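Local coordinates for protein DNA gyrase, B subunit, truncated (Myxococcus xanthus, PDB 3CWV) that probably acts as the ATP-binding subunit of a type II topoisomerase that breaks, passes and rejoins double-stranded DNA, at residues R220-F230 and C241-D250. Numbering follows the deposited sequence.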
ATOM      1  N   ARG A 220      23.771   5.899  -5.486  1.00 54.03           N
ATOM      2  CA  ARG A 220      24.637   5.940  -4.321  1.00 52.76           C
ATOM      3  C   ARG A 220      25.687   4.829  -4.465  1.00 51.85           C
ATOM      4  O   ARG A 220      25.496   3.887  -5.234  1.00 50.80           O
ATOM      5  CB  ARG A 220      23.806   5.723  -3.056  1.00 53.99           C
ATOM      6  CG  ARG A 220      22.972   6.915  -2.610  1.00 55.93           C
ATOM      7  CD  ARG A 220      21.712   6.446  -1.890  1.00 62.17           C
ATOM      8  NE  ARG A 220      21.440   7.189  -0.659  1.00 68.95           N
ATOM      9  CZ  ARG A 220      20.711   8.304  -0.583  1.00 73.42           C
ATOM     10  NH1 ARG A 220      20.531   8.897   0.592  1.00 75.60           N
ATOM     11  NH2 ARG A 220      20.163   8.835  -1.671  1.00 73.17           N
ATOM     12  N   PRO A 221      26.811   4.933  -3.740  1.00 50.79           N
ATOM     13  CA  PRO A 221      27.783   3.854  -3.893  1.00 50.05           C
ATOM     14  C   PRO A 221      27.455   2.625  -3.042  1.00 47.51           C
ATOM     15  O   PRO A 221      27.767   2.579  -1.848  1.00 47.75           O
ATOM     16  CB  PRO A 221      29.117   4.505  -3.462  1.00 50.30           C
ATOM     17  CG  PRO A 221      28.771   5.893  -2.950  1.00 52.37           C
ATOM     18  CD  PRO A 221      27.281   5.974  -2.813  1.00 51.32           C
ATOM     19  N   GLN A 222      26.842   1.627  -3.670  1.00 45.05           N
ATOM     20  CA  GLN A 222      26.399   0.422  -2.971  1.00 44.31           C
ATOM     21  C   GLN A 222      27.574  -0.460  -2.521  1.00 44.62           C
ATOM     22  O   GLN A 222      28.470  -0.752  -3.315  1.00 43.30           O
ATOM     23  CB  GLN A 222      25.433  -0.376  -3.859  1.00 42.51           C
ATOM     24  CG  GLN A 222      24.067   0.293  -4.046  1.00 44.81           C
ATOM     25  CD  GLN A 222      23.261  -0.281  -5.188  1.00 45.95           C
ATOM     26  OE1 GLN A 222      23.776  -1.044  -6.010  1.00 48.58           O
ATOM     27  NE2 GLN A 222      21.977   0.086  -5.251  1.00 47.81           N
ATOM     28  N   LEU A 223      27.548  -0.898  -1.259  1.00 42.13           N
ATOM     29  CA  LEU A 223      28.620  -1.724  -0.691  1.00 42.29           C
ATOM     30  C   LEU A 223      28.484  -3.203  -1.025  1.00 41.53           C
ATOM     31  O   LEU A 223      29.367  -4.008  -0.718  1.00 44.20           O
ATOM     32  CB  LEU A 223      28.703  -1.539   0.829  1.00 41.33           C
ATOM     33  CG  LEU A 223      29.106  -0.152   1.323  1.00 41.15           C
ATOM     34  CD1 LEU A 223      29.161  -0.141   2.840  1.00 41.88           C
ATOM     35  CD2 LEU A 223      30.446   0.260   0.741  1.00 47.99           C
ATOM     36  N   HIS A 224      27.361  -3.560  -1.629  1.00 39.56           N
ATOM     37  CA  HIS A 224      27.111  -4.913  -2.078  1.00 37.20           C
ATOM     38  C   HIS A 224      26.101  -4.822  -3.229  1.00 40.12           C
ATOM     39  O   HIS A 224      25.291  -3.896  -3.254  1.00 38.20           O
ATOM     40  CB  HIS A 224      26.614  -5.792  -0.914  1.00 38.39           C
ATOM     41  CG  HIS A 224      25.500  -5.184  -0.108  1.00 33.49           C
ATOM     42  ND1 HIS A 224      24.188  -5.589  -0.235  1.00 33.76           N
ATOM     43  CD2 HIS A 224      25.507  -4.230   0.852  1.00 33.93           C
ATOM     44  CE1 HIS A 224      23.432  -4.900   0.603  1.00 31.10           C
ATOM     45  NE2 HIS A 224      24.209  -4.068   1.275  1.00 31.63           N
ATOM     46  N   PRO A 225      26.184  -5.745  -4.206  1.00 41.05           N
ATOM     47  CA  PRO A 225      25.411  -5.642  -5.441  1.00 42.04           C
ATOM     48  C   PRO A 225      23.954  -6.082  -5.353  1.00 42.16           C
ATOM     49  O   PRO A 225      23.198  -5.857  -6.305  1.00 41.81           O
ATOM     50  CB  PRO A 225      26.165  -6.578  -6.394  1.00 41.81           C
ATOM     51  CG  PRO A 225      26.729  -7.622  -5.493  1.00 41.65           C
ATOM     52  CD  PRO A 225      27.077  -6.925  -4.221  1.00 41.99           C
ATOM     53  N   GLU A 226      23.573  -6.730  -4.253  1.00 41.64           N
ATOM     54  CA  GLU A 226      22.196  -7.190  -4.092  1.00 43.11           C
ATOM     55  C   GLU A 226      21.743  -6.922  -2.659  1.00 42.06           C
ATOM     56  O   GLU A 226      22.507  -7.152  -1.705  1.00 39.70           O
ATOM     57  CB  GLU A 226      22.092  -8.680  -4.451  1.00 45.23           C
ATOM     58  CG  GLU A 226      20.816  -9.072  -5.182  1.00 53.42           C
ATOM     59  CD  GLU A 226      20.651  -8.380  -6.532  1.00 61.28           C
ATOM     60  OE1 GLU A 226      21.628  -8.311  -7.315  1.00 65.18           O
ATOM     61  OE2 GLU A 226      19.531  -7.908  -6.818  1.00 65.46           O
ATOM     62  N   PRO A 227      20.510  -6.390  -2.493  1.00 39.96           N
ATOM     63  CA  PRO A 227      20.066  -6.127  -1.130  1.00 37.08           C
ATOM     64  C   PRO A 227      19.940  -7.414  -0.335  1.00 33.40           C
ATOM     65  O   PRO A 227      19.739  -8.499  -0.912  1.00 32.48           O
ATOM     66  CB  PRO A 227      18.687  -5.459  -1.333  1.00 37.96           C
ATOM     67  CG  PRO A 227      18.758  -4.873  -2.719  1.00 37.65           C
ATOM     68  CD  PRO A 227      19.505  -5.957  -3.483  1.00 39.82           C
ATOM     69  N   VAL A 228      20.089  -7.305   0.976  1.00 34.14           N
ATOM     70  CA  VAL A 228      19.742  -8.417   1.860  1.00 34.38           C
ATOM     71  C   VAL A 228      18.218  -8.474   1.957  1.00 35.83           C
ATOM     72  O   VAL A 228      17.592  -7.457   2.219  1.00 35.67           O
ATOM     73  CB  VAL A 228      20.329  -8.240   3.266  1.00 34.18           C
ATOM     74  CG1 VAL A 228      19.915  -9.415   4.160  1.00 36.78           C
ATOM     75  CG2 VAL A 228      21.842  -8.123   3.209  1.00 35.72           C
ATOM     76  N   VAL A 229      17.624  -9.649   1.755  1.00 35.13           N
ATOM     77  CA  VAL A 229      16.166  -9.751   1.691  1.00 36.07           C
ATOM     78  C   VAL A 229      15.630 -10.895   2.539  1.00 36.83           C
ATOM     79  O   VAL A 229      16.284 -11.927   2.690  1.00 36.13           O
ATOM     80  CB  VAL A 229      15.653  -9.935   0.231  1.00 36.17           C
ATOM     81  CG1 VAL A 229      16.224  -8.863  -0.664  1.00 37.89           C
ATOM     82  CG2 VAL A 229      16.028 -11.298  -0.323  1.00 43.19           C
ATOM     83  N   PHE A 230      14.437 -10.700   3.090  1.00 34.95           N
ATOM     84  CA  PHE A 230      13.695 -11.753   3.788  1.00 34.38           C
ATOM     85  C   PHE A 230      12.232 -11.665   3.397  1.00 34.11           C
ATOM     86  O   PHE A 230      11.728 -10.578   3.087  1.00 32.90           O
ATOM     87  CB  PHE A 230      13.833 -11.602   5.304  1.00 36.38           C
ATOM     88  CG  PHE A 230      15.246 -11.660   5.789  1.00 38.57           C
ATOM     89  CD1 PHE A 230      15.933 -12.872   5.820  1.00 39.69           C
ATOM     90  CD2 PHE A 230      15.890 -10.513   6.219  1.00 39.49           C
ATOM     91  CE1 PHE A 230      17.238 -12.932   6.271  1.00 41.43           C
ATOM     92  CE2 PHE A 230      17.200 -10.571   6.668  1.00 44.78           C
ATOM     93  CZ  PHE A 230      17.871 -11.781   6.690  1.00 39.88           C
ATOM     94  N   CYS A 241      11.266  -7.790   3.963  1.00 33.21           N
ATOM     95  CA  CYS A 241      12.276  -6.885   4.421  1.00 31.93           C
ATOM     96  C   CYS A 241      13.408  -6.794   3.382  1.00 33.05           C
ATOM     97  O   CYS A 241      13.733  -7.784   2.719  1.00 29.80           O
ATOM     98  CB  CYS A 241      12.793  -7.402   5.768  1.00 35.02           C
ATOM     99  SG  CYS A 241      14.126  -6.485   6.413  1.00 48.66           S
ATOM    100  N   ALA A 242      13.979  -5.602   3.222  1.00 30.02           N
ATOM    101  CA  ALA A 242      15.174  -5.422   2.365  1.00 32.53           C
ATOM    102  C   ALA A 242      16.141  -4.464   3.042  1.00 31.95           C
ATOM    103  O   ALA A 242      15.721  -3.445   3.583  1.00 31.20           O
ATOM    104  CB  ALA A 242      14.792  -4.886   0.999  1.00 31.85           C
ATOM    105  N   LEU A 243      17.439  -4.778   2.995  1.00 30.13           N
ATOM    106  CA  LEU A 243      18.457  -3.887   3.552  1.00 28.93           C
ATOM    107  C   LEU A 243      19.586  -3.668   2.532  1.00 30.52           C
ATOM    108  O   LEU A 243      20.066  -4.611   1.908  1.00 32.95           O
ATOM    109  CB  LEU A 243      19.043  -4.448   4.862  1.00 27.84           C
ATOM    110  CG  LEU A 243      18.072  -4.726   6.025  1.00 31.51           C
ATOM    111  CD1 LEU A 243      17.649  -6.191   6.011  1.00 36.56           C
ATOM    112  CD2 LEU A 243      18.754  -4.415   7.349  1.00 40.58           C
ATOM    113  N   GLN A 244      20.020  -2.427   2.401  1.00 31.20           N
ATOM    114  CA  GLN A 244      21.017  -2.073   1.404  1.00 35.18           C
ATOM    115  C   GLN A 244      21.916  -0.986   1.969  1.00 35.40           C
ATOM    116  O   GLN A 244      21.447   0.116   2.261  1.00 35.69           O
ATOM    117  CB  GLN A 244      20.339  -1.573   0.111  1.00 34.64           C
ATOM    118  CG  GLN A 244      21.335  -1.088  -0.956  1.00 35.11           C
ATOM    119  CD  GLN A 244      22.180  -2.225  -1.485  1.00 35.62           C
ATOM    120  OE1 GLN A 244      21.661  -3.157  -2.077  1.00 36.05           O
ATOM    121  NE2 GLN A 244      23.485  -2.169  -1.236  1.00 37.43           N
ATOM    122  N   TRP A 245      23.201  -1.316   2.126  1.00 36.09           N
ATOM    123  CA  TRP A 245      24.205  -0.386   2.603  1.00 36.92           C
ATOM    124  C   TRP A 245      24.947   0.238   1.439  1.00 38.90           C
ATOM    125  O   TRP A 245      25.238  -0.427   0.446  1.00 39.46           O
ATOM    126  CB  TRP A 245      25.208  -1.083   3.516  1.00 36.30           C
ATOM    127  CG  TRP A 245      24.720  -1.315   4.909  1.00 33.71           C
ATOM    128  CD1 TRP A 245      24.795  -0.448   5.961  1.00 35.71           C
ATOM    129  CD2 TRP A 245      24.101  -2.498   5.409  1.00 33.22           C
ATOM    130  NE1 TRP A 245      24.273  -1.024   7.089  1.00 33.36           N
ATOM    131  CE2 TRP A 245      23.828  -2.283   6.774  1.00 33.55           C
ATOM    132  CE3 TRP A 245      23.744  -3.721   4.834  1.00 33.93           C
ATOM    133  CZ2 TRP A 245      23.213  -3.241   7.574  1.00 32.11           C
ATOM    134  CZ3 TRP A 245      23.135  -4.676   5.636  1.00 33.58           C
ATOM    135  CH2 TRP A 245      22.875  -4.424   6.988  1.00 36.05           C
ATOM    136  N   CYS A 246      25.229   1.526   1.582  1.00 41.85           N
ATOM    137  CA  CYS A 246      25.964   2.308   0.608  1.00 44.92           C
ATOM    138  C   CYS A 246      27.017   3.068   1.399  1.00 48.34           C
ATOM    139  O   CYS A 246      26.919   3.165   2.619  1.00 48.43           O
ATOM    140  CB  CYS A 246      25.039   3.283  -0.116  1.00 43.58           C
ATOM    141  SG  CYS A 246      23.709   2.487  -1.056  1.00 40.99           S
ATOM    142  N   GLU A 247      28.027   3.609   0.729  1.00 52.81           N
ATOM    143  CA  GLU A 247      29.049   4.331   1.476  1.00 57.64           C
ATOM    144  C   GLU A 247      28.786   5.828   1.529  1.00 59.50           C
ATOM    145  O   GLU A 247      29.481   6.627   0.898  1.00 62.10           O
ATOM    146  CB  GLU A 247      30.467   3.995   1.004  1.00 58.28           C
ATOM    147  CG  GLU A 247      30.692   4.064  -0.480  1.00 61.53           C
ATOM    148  CD  GLU A 247      32.124   4.450  -0.814  1.00 69.41           C
ATOM    149  OE1 GLU A 247      32.355   5.033  -1.906  1.00 68.18           O
ATOM    150  OE2 GLU A 247      33.012   4.176   0.032  1.00 69.35           O
ATOM    151  N   ASP A 248      27.757   6.188   2.290  1.00 62.05           N
ATOM    152  CA  ASP A 248      27.448   7.578   2.605  1.00 62.86           C
ATOM    153  C   ASP A 248      26.878   7.698   4.019  1.00 63.57           C
ATOM    154  O   ASP A 248      26.816   6.716   4.765  1.00 62.38           O
ATOM    155  CB  ASP A 248      26.518   8.214   1.562  1.00 64.34           C
ATOM    156  CG  ASP A 248      25.299   7.353   1.237  1.00 67.07           C
ATOM    157  OD1 ASP A 248      24.902   7.321   0.050  1.00 67.74           O
ATOM    158  OD2 ASP A 248      24.737   6.714   2.156  1.00 70.02           O
ATOM    159  N   GLU A 249      26.476   8.904   4.390  1.00 63.93           N
ATOM    160  CA  GLU A 249      26.125   9.183   5.773  1.00 65.18           C
ATOM    161  C   GLU A 249      24.632   8.996   6.051  1.00 63.60           C
ATOM    162  O   GLU A 249      24.228   8.736   7.189  1.00 63.61           O
ATOM    163  CB  GLU A 249      26.558  10.608   6.142  1.00 66.92           C
ATOM    164  CG  GLU A 249      26.944  10.793   7.617  1.00 72.38           C
ATOM    165  CD  GLU A 249      28.173   9.979   8.019  1.00 77.59           C
ATOM    166  OE1 GLU A 249      28.352   9.735   9.234  1.00 80.65           O
ATOM    167  OE2 GLU A 249      28.955   9.581   7.126  1.00 77.77           O
ATOM    168  N   ASP A 250      23.826   9.124   5.002  1.00 61.15           N
ATOM    169  CA  ASP A 250      22.382   9.157   5.138  1.00 58.94           C
ATOM    170  C   ASP A 250      21.814   7.784   5.463  1.00 56.29           C
ATOM    171  O   ASP A 250      22.343   6.770   5.027  1.00 56.07           O
ATOM    172  CB  ASP A 250      21.754   9.693   3.854  1.00 60.29           C
ATOM    173  CG  ASP A 250      22.363  11.012   3.417  1.00 64.21           C
ATOM    174  OD1 ASP A 250      22.171  11.387   2.241  1.00 69.31           O
ATOM    175  OD2 ASP A 250      23.034  11.673   4.247  1.00 66.85           O
TER
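The imidazole of H224 lies against the side-chain amide of Q244, ring and amide planes 22° apart, with Q244 NE2 over one face of the ring toward its rim. H224 NE2 accepts the backbone N-H of W245 at 3.1 Å, almost straight although the donor is tilted from the ring plane, while H224 ND1 gives its proton in plane to the carbonyl O of E226, 2.7 Å away. Chi1 of 49°, with CG between the backbone N and carbonyl carbon, turns the ring toward the backbone of 243-245. The Q244 chain bends at chi2 (66°), bringing its NE2 within hydrogen-bonding distance of H224 O (3.2 Å) and W245 O (3.0 Å). L223 N reaches that last oxygen from the opposite face of its carbonyl plane, and Q244 OE1 packs against P227 CG. An alanine in place of H224 would probably leave the W245 N-H without its acceptor and open a gap beside the Q244 amide. The W245 indole presents its edge to H224 NE2, and its NE1 bonds V296 O.

Farther out, L223 CD2 rests on E247 CB and P221 CB on E247 CG (3.4 Å). R220 crosses D248 and D250 at about right angles: D248 OD1 lies 3.5 Å from R220 NE, well out of the guanidinium plane, so the attraction is of charge alone, and R220 NH1 pairs with D250 OD1 at 3.4 Å.

At the other end V228 and F230 form hydrogen-bonded pairs with L243 and C241, their side chains facing helix 328-345, whereas V229 faces helix 208-217. Strands 228-234 and 237-245 form an antiparallel beta hairpin at the edge of a mixed sheet, continued by the irregular 220-227 and 246-250 loops, consistent with the S5-clan transducer domain of GyrB.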